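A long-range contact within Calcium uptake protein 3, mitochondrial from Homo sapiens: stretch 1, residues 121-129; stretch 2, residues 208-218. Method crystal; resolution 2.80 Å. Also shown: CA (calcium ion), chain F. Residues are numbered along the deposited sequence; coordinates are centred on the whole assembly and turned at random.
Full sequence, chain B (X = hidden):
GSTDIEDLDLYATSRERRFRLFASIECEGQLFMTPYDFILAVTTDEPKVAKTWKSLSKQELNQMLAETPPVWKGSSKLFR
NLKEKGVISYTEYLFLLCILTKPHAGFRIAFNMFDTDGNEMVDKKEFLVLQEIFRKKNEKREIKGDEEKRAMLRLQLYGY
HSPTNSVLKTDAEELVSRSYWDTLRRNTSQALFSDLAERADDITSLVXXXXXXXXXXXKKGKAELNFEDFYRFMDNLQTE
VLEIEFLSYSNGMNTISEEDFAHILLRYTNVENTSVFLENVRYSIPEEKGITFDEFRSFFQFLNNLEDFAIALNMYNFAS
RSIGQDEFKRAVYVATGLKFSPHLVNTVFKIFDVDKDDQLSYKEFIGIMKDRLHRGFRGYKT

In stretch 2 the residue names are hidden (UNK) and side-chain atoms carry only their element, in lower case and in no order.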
ATOM      1  N   MET B 121       8.749 -24.806  -4.673  1.00 42.19           N
ATOM      2  CA  MET B 121       7.966 -25.476  -3.650  1.00 42.53           C
ATOM      3  C   MET B 121       8.425 -24.913  -2.311  1.00 39.96           C
ATOM      4  O   MET B 121       9.459 -24.249  -2.221  1.00 33.14           O
ATOM      5  CB  MET B 121       8.090 -27.035  -3.666  1.00 42.98           C
ATOM      6  CG  MET B 121       8.041 -27.790  -5.025  1.00 34.17           C
ATOM      7  SD  MET B 121       6.436 -27.617  -5.881  1.00 30.79           S
ATOM      8  CE  MET B 121       5.718 -29.257  -5.750  1.00 42.42           C
ATOM      9  N   VAL B 122       7.648 -25.178  -1.266  1.00 39.49           N
ATOM     10  CA  VAL B 122       7.977 -24.745   0.085  1.00 30.63           C
ATOM     11  C   VAL B 122       8.053 -26.003   0.941  1.00 25.98           C
ATOM     12  O   VAL B 122       7.065 -26.734   1.078  1.00 20.96           O
ATOM     13  CB  VAL B 122       6.969 -23.724   0.638  1.00 32.65           C
ATOM     14  CG1 VAL B 122       7.208 -23.469   2.104  1.00 28.69           C
ATOM     15  CG2 VAL B 122       7.131 -22.416  -0.083  1.00 16.78           C
ATOM     16  N   ASP B 123       9.259 -26.305   1.423  1.00 53.34           N
ATOM     17  CA  ASP B 123       9.526 -27.369   2.386  1.00 57.98           C
ATOM     18  C   ASP B 123       8.807 -27.092   3.697  1.00 52.51           C
ATOM     19  O   ASP B 123       8.453 -25.955   4.015  1.00 50.29           O
ATOM     20  CB  ASP B 123      11.018 -27.444   2.706  1.00 67.46           C
ATOM     21  CG  ASP B 123      11.887 -27.403   1.473  1.00 88.57           C
ATOM     22  OD1 ASP B 123      11.341 -27.421   0.347  1.00 92.51           O
ATOM     23  OD2 ASP B 123      13.119 -27.288   1.644  1.00 96.79           O
ATOM     24  N   LYS B 124       8.639 -28.145   4.491  1.00 46.82           N
ATOM     25  CA  LYS B 124       8.322 -27.948   5.902  1.00 43.03           C
ATOM     26  C   LYS B 124       9.385 -27.093   6.589  1.00 44.05           C
ATOM     27  O   LYS B 124       9.074 -26.337   7.513  1.00 46.01           O
ATOM     28  CB  LYS B 124       8.190 -29.302   6.608  1.00 35.94           C
ATOM     29  CG  LYS B 124       7.701 -29.240   8.059  1.00 42.82           C
ATOM     30  CD  LYS B 124       7.526 -30.665   8.567  1.00 48.73           C
ATOM     31  CE  LYS B 124       7.376 -30.787  10.075  1.00 49.94           C
ATOM     32  NZ  LYS B 124       7.074 -32.224  10.384  1.00 58.04           N
ATOM     33  N   LYS B 125      10.643 -27.195   6.150  1.00 52.25           N
ATOM     34  CA  LYS B 125      11.740 -26.547   6.860  1.00 45.50           C
ATOM     35  C   LYS B 125      11.811 -25.068   6.505  1.00 54.02           C
ATOM     36  O   LYS B 125      11.958 -24.211   7.401  1.00 63.67           O
ATOM     37  CB  LYS B 125      13.050 -27.272   6.508  1.00 54.49           C
ATOM     38  CG  LYS B 125      14.335 -26.676   7.061  1.00 67.60           C
ATOM     39  CD  LYS B 125      15.374 -26.475   5.952  1.00 80.82           C
ATOM     40  CE  LYS B 125      15.316 -25.091   5.330  1.00 85.80           C
ATOM     41  NZ  LYS B 125      15.967 -25.040   3.980  1.00 84.05           N
ATOM     42  N   GLU B 126      11.563 -24.755   5.224  1.00 50.24           N
ATOM     43  CA  GLU B 126      11.288 -23.379   4.817  1.00 46.73           C
ATOM     44  C   GLU B 126      10.139 -22.777   5.615  1.00 38.65           C
ATOM     45  O   GLU B 126      10.259 -21.683   6.177  1.00 31.23           O
ATOM     46  CB  GLU B 126      10.965 -23.312   3.326  1.00 31.36           C
ATOM     47  CG  GLU B 126      12.174 -23.149   2.459  1.00 40.07           C
ATOM     48  CD  GLU B 126      11.850 -23.283   0.990  1.00 49.98           C
ATOM     49  OE1 GLU B 126      10.985 -24.101   0.638  1.00 51.78           O
ATOM     50  OE2 GLU B 126      12.443 -22.536   0.186  1.00 56.25           O
ATOM     51  N   PHE B 127       9.016 -23.486   5.668  1.00 27.32           N
ATOM     52  CA  PHE B 127       7.867 -22.978   6.395  1.00 36.59           C
ATOM     53  C   PHE B 127       8.192 -22.760   7.862  1.00 36.55           C
ATOM     54  O   PHE B 127       7.610 -21.876   8.485  1.00 41.70           O
ATOM     55  CB  PHE B 127       6.664 -23.911   6.223  1.00 23.85           C
ATOM     56  CG  PHE B 127       5.392 -23.345   6.770  1.00 28.14           C
ATOM     57  CD1 PHE B 127       5.012 -23.559   8.087  1.00 26.63           C
ATOM     58  CD2 PHE B 127       4.598 -22.534   5.974  1.00 40.41           C
ATOM     59  CE1 PHE B 127       3.837 -23.022   8.579  1.00 20.13           C
ATOM     60  CE2 PHE B 127       3.434 -21.969   6.468  1.00 37.66           C
ATOM     61  CZ  PHE B 127       3.052 -22.220   7.772  1.00 39.66           C
ATOM     62  N   LEU B 128       9.088 -23.563   8.440  1.00 26.99           N
ATOM     63  CA  LEU B 128       9.373 -23.458   9.868  1.00 41.63           C
ATOM     64  C   LEU B 128      10.343 -22.329  10.222  1.00 43.75           C
ATOM     65  O   LEU B 128      10.325 -21.844  11.379  1.00 41.11           O
ATOM     66  CB  LEU B 128       9.881 -24.810  10.387  1.00 36.50           C
ATOM     67  CG  LEU B 128       8.711 -25.714  10.836  1.00 34.41           C
ATOM     68  CD1 LEU B 128       9.157 -27.110  11.193  1.00 35.30           C
ATOM     69  CD2 LEU B 128       7.941 -25.094  12.022  1.00 30.88           C
ATOM     70  N   VAL B 129      11.160 -21.869   9.262  1.00 34.86           N
ATOM     71  CA  VAL B 129      12.146 -20.845   9.613  1.00 49.48           C
ATOM     72  C   VAL B 129      11.511 -19.622  10.256  1.00 65.66           C
ATOM     73  O   VAL B 129      12.152 -18.933  11.050  1.00 68.54           O
ATOM     74  CB  VAL B 129      12.972 -20.403   8.393  1.00 49.98           C
ATOM     75  CG1 VAL B 129      13.545 -21.608   7.691  1.00 54.34           C
ATOM     76  CG2 VAL B 129      12.128 -19.499   7.462  1.00 38.77           C
ATOM     77  N   UNK B 208       6.787 -29.346  17.881  1.00 54.50           N
ATOM     78  CA  UNK B 208       5.444 -29.906  17.978  1.00 47.26           C
ATOM     79  C   UNK B 208       4.658 -29.739  16.675  1.00 53.56           C
ATOM     80  O   UNK B 208       4.485 -28.626  16.171  1.00 52.25           O
ATOM     81  c   UNK B 208       4.689 -29.243  19.127  1.00 38.75           C
ATOM     82  o   UNK B 208       5.133 -29.789  20.371  1.00 52.06           O
ATOM     83  c   UNK B 208       3.199 -29.468  18.992  1.00 37.83           C
ATOM     84  N   UNK B 209       4.140 -30.849  16.156  1.00 48.94           N
ATOM     85  CA  UNK B 209       3.355 -30.800  14.930  1.00 38.23           C
ATOM     86  C   UNK B 209       2.050 -30.057  15.186  1.00 36.24           C
ATOM     87  O   UNK B 209       1.550 -30.004  16.308  1.00 39.68           O
ATOM     88  c   UNK B 209       3.045 -32.216  14.431  1.00 40.75           C
ATOM     89  c   UNK B 209       4.097 -32.752  13.485  1.00 53.26           C
ATOM     90  o   UNK B 209       3.875 -33.840  12.911  1.00 61.24           O
ATOM     91  o   UNK B 209       5.157 -32.104  13.348  1.00 62.35           O
ATOM     92  N   UNK B 210       1.517 -29.445  14.138  1.00 24.11           N
ATOM     93  CA  UNK B 210       0.315 -28.638  14.248  1.00 23.22           C
ATOM     94  C   UNK B 210      -0.592 -28.998  13.084  1.00 30.13           C
ATOM     95  O   UNK B 210      -0.222 -29.786  12.201  1.00 34.42           O
ATOM     96  c   UNK B 210       0.608 -27.128  14.250  1.00 37.06           C
ATOM     97  c   UNK B 210       1.369 -26.691  15.508  1.00 35.21           C
ATOM     98  o   UNK B 210       1.345 -26.766  13.075  1.00 44.82           O
ATOM     99  N   UNK B 211      -1.810 -28.438  13.100  1.00 33.15           N
ATOM    100  CA  UNK B 211      -2.751 -28.729  12.022  1.00 25.07           C
ATOM    101  C   UNK B 211      -2.254 -28.198  10.685  1.00 28.63           C
ATOM    102  O   UNK B 211      -2.295 -28.915   9.684  1.00 30.10           O
ATOM    103  c   UNK B 211      -4.999 -27.941  11.102  1.00 18.59           C
ATOM    104  c   UNK B 211      -4.143 -28.196  12.368  1.00 31.89           C
ATOM    105  o   UNK B 211      -4.784 -29.122  13.259  1.00 54.14           O
ATOM    106  N   UNK B 212      -1.768 -26.954  10.638  1.00 29.16           N
ATOM    107  CA  UNK B 212      -1.296 -26.446   9.352  1.00 17.90           C
ATOM    108  C   UNK B 212      -0.039 -27.179   8.903  1.00 18.91           C
ATOM    109  O   UNK B 212       0.163 -27.396   7.702  1.00 18.85           O
ATOM    110  c   UNK B 212      -2.394 -24.198   9.358  1.00 34.03           C
ATOM    111  c   UNK B 212      -2.163 -22.699   9.344  1.00 28.52           C
ATOM    112  c   UNK B 212      -1.060 -24.938   9.418  1.00 17.27           C
ATOM    113  c   UNK B 212      -3.250 -24.658   8.143  1.00 30.40           C
ATOM    114  N   UNK B 213       0.789 -27.609   9.852  1.00 20.04           N
ATOM    115  CA  UNK B 213       2.012 -28.319   9.507  1.00 22.73           C
ATOM    116  C   UNK B 213       1.710 -29.683   8.862  1.00 29.09           C
ATOM    117  O   UNK B 213       2.294 -30.039   7.826  1.00 33.71           O
ATOM    118  c   UNK B 213       4.553 -26.771  10.225  1.00 22.88           C
ATOM    119  c   UNK B 213       4.756 -28.192  12.274  1.00 31.43           C
ATOM    120  c   UNK B 213       2.834 -28.459  10.779  1.00 22.67           C
ATOM    121  c   UNK B 213       4.309 -28.134  10.810  1.00 30.41           C
ATOM    122  N   UNK B 214       0.774 -30.447   9.443  1.00 24.26           N
ATOM    123  CA  UNK B 214       0.381 -31.743   8.886  1.00 37.95           C
ATOM    124  C   UNK B 214      -0.466 -31.570   7.622  1.00 43.10           C
ATOM    125  O   UNK B 214      -0.323 -32.318   6.641  1.00 40.08           O
ATOM    126  c   UNK B 214       0.604 -32.847  11.103  1.00 27.24           C
ATOM    127  c   UNK B 214      -0.826 -33.875   9.401  1.00 31.89           C
ATOM    128  c   UNK B 214      -0.354 -32.565   9.962  1.00 31.94           C
ATOM    129  N   UNK B 215      -1.359 -30.588   7.625  1.00 25.43           N
ATOM    130  CA  UNK B 215      -2.175 -30.336   6.452  1.00 26.52           C
ATOM    131  C   UNK B 215      -1.300 -30.015   5.243  1.00 29.89           C
ATOM    132  O   UNK B 215      -1.581 -30.476   4.131  1.00 20.66           O
ATOM    133  c   UNK B 215      -5.639 -28.869   4.142  1.00 16.12           C
ATOM    134  n   UNK B 215      -5.104 -29.459   5.195  1.00 23.76           N
ATOM    135  c   UNK B 215      -3.974 -28.777   5.581  1.00 16.97           C
ATOM    136  c   UNK B 215      -3.142 -29.191   6.753  1.00 17.94           C
ATOM    137  n   UNK B 215      -4.892 -27.830   3.825  1.00 15.71           N
ATOM    138  c   UNK B 215      -3.847 -27.749   4.713  1.00 30.05           C
ATOM    139  N   UNK B 216      -0.220 -29.239   5.451  1.00 40.62           N
ATOM    140  CA  UNK B 216       0.655 -28.769   4.369  1.00 20.54           C
ATOM    141  C   UNK B 216       1.653 -29.830   3.938  1.00 30.74           C
ATOM    142  O   UNK B 216       1.805 -30.092   2.740  1.00 47.40           O
ATOM    143  c   UNK B 216      -0.953 -23.927   4.645  1.00 27.67           C
ATOM    144  c   UNK B 216       0.122 -24.029   5.516  1.00 20.87           C
ATOM    145  c   UNK B 216      -1.270 -24.994   3.832  1.00 27.17           C
ATOM    146  c   UNK B 216       0.584 -26.261   4.746  1.00 18.13           C
ATOM    147  c   UNK B 216       0.883 -25.187   5.556  1.00 18.04           C
ATOM    148  c   UNK B 216      -0.506 -26.162   3.887  1.00 25.88           C
ATOM    149  c   UNK B 216       1.411 -27.512   4.799  1.00 19.38           C
ATOM    150  N   UNK B 217       2.371 -30.426   4.896  1.00 26.95           N
ATOM    151  CA  UNK B 217       3.488 -31.307   4.574  1.00 26.26           C
ATOM    152  C   UNK B 217       3.274 -32.746   5.023  1.00 34.94           C
ATOM    153  O   UNK B 217       4.243 -33.511   5.087  1.00 38.25           O
ATOM    154  c   UNK B 217       4.897 -29.284   5.055  1.00 38.35           C
ATOM    155  c   UNK B 217       5.332 -27.331   3.711  1.00 23.59           C
ATOM    156  c   UNK B 217       4.774 -30.764   5.179  1.00 25.28           C
ATOM    157  c   UNK B 217       5.086 -26.536   4.786  1.00 22.86           C
ATOM    158  c   UNK B 217       5.230 -28.702   3.838  1.00 46.98           C
ATOM    159  c   UNK B 217       4.658 -28.462   6.141  1.00 26.84           C
ATOM    160  c   UNK B 217       4.752 -27.100   6.010  1.00 30.69           C
ATOM    161  N   UNK B 218       2.046 -33.137   5.353  1.00 32.70           N
ATOM    162  CA  UNK B 218       1.786 -34.522   5.671  1.00 28.81           C
ATOM    163  C   UNK B 218       2.244 -34.907   7.060  1.00 36.06           C
ATOM    164  O   UNK B 218       2.832 -34.123   7.812  1.00 51.77           O
TER
HETATM  165 CA    CA F 601      11.889 -24.585  -1.615  1.00 64.95          CA

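Position 208 carries three side-chain atoms, a carbon bearing one oxygen and one carbon, and stays out of reach of stretch 1; this is Thr-208. At position 209 two carbons lead to a pair of oxygens, the pattern of a carboxylate, and the end of the side chain reaches the Lys-124 amine. The residue is Asp-209, and its OD1 forms a salt bridge with Lys-124 NZ at 3.5 Å.

Position 210 again has one carbon bearing an oxygen and a carbon, which identifies Thr-210. It occupies the N-cap: its OG1 accepts a weak hydrogen bond from the backbone N of residue 213 at 3.4 Å. Position 211 repeats the same branched pattern within the first turn of the helix, far from stretch 1, and is Thr-211. Four carbons forked at the second define position 212 as a leucine; Leu-212 stays clear of stretch 1, its CB 5.2 Å from Phe-127 CZ.

Position 213 has the same four-carbon fork, but here it meets Lys-124, Phe-127 and Leu-128. In Leu-213, CD1 lies 3.9 Å from Phe-127 CD1 and 4.2 Å from Leu-128 CD2, while CG packs 4.1 Å from Lys-124 CE. Position 214 has one carbon carrying two more, so it is Val-214, with its CA-to-CB bond directed away from the contact. One carbon followed by a five-membered ring of three carbons and two nitrogens marks position 215 as His-215, likewise out of reach.

At position 216 a single carbon leads to a six-carbon ring without a hydroxyl, which meets Phe-127: Phe-216. Its ring edge is directed at the face of Phe-127 in an offset edge-to-face pair, with planes at 67°. At position 217 one carbon again leads to a six-carbon ring, which meets Val-122, Lys-124 and Phe-127; it is Phe-217. Its CE1 lies 3.2 Å from Val-122 O, and its CZ is 3.4 Å from Phe-127 CB. Position 218 has no side-chain atoms and a positive phi, a conformation that favours glycine; it is Gly-218, where the chain leaves helical geometry.

The two helices run roughly antiparallel, and no hydrogen bond joins the stretches. Phe-217 instead lies beneath the start of the first helix, with Lys-124 CA 3.5 Å from its ring centroid and almost on the ring normal. The extended Lys-124 side chain then runs past Leu-213 to Asp-209, joining apolar packing to charge pairing. Phe-127 fills the space among Leu-213, Phe-216 and Phe-217. Calcium is bound apart from this apolar contact, through Met-121 O and both carboxylate oxygens of Glu-126, whose OE1 also accepts from Asp-123 N at 2.9 Å.

Stretch 2, residues 208-218: TDTTLLVHFFG
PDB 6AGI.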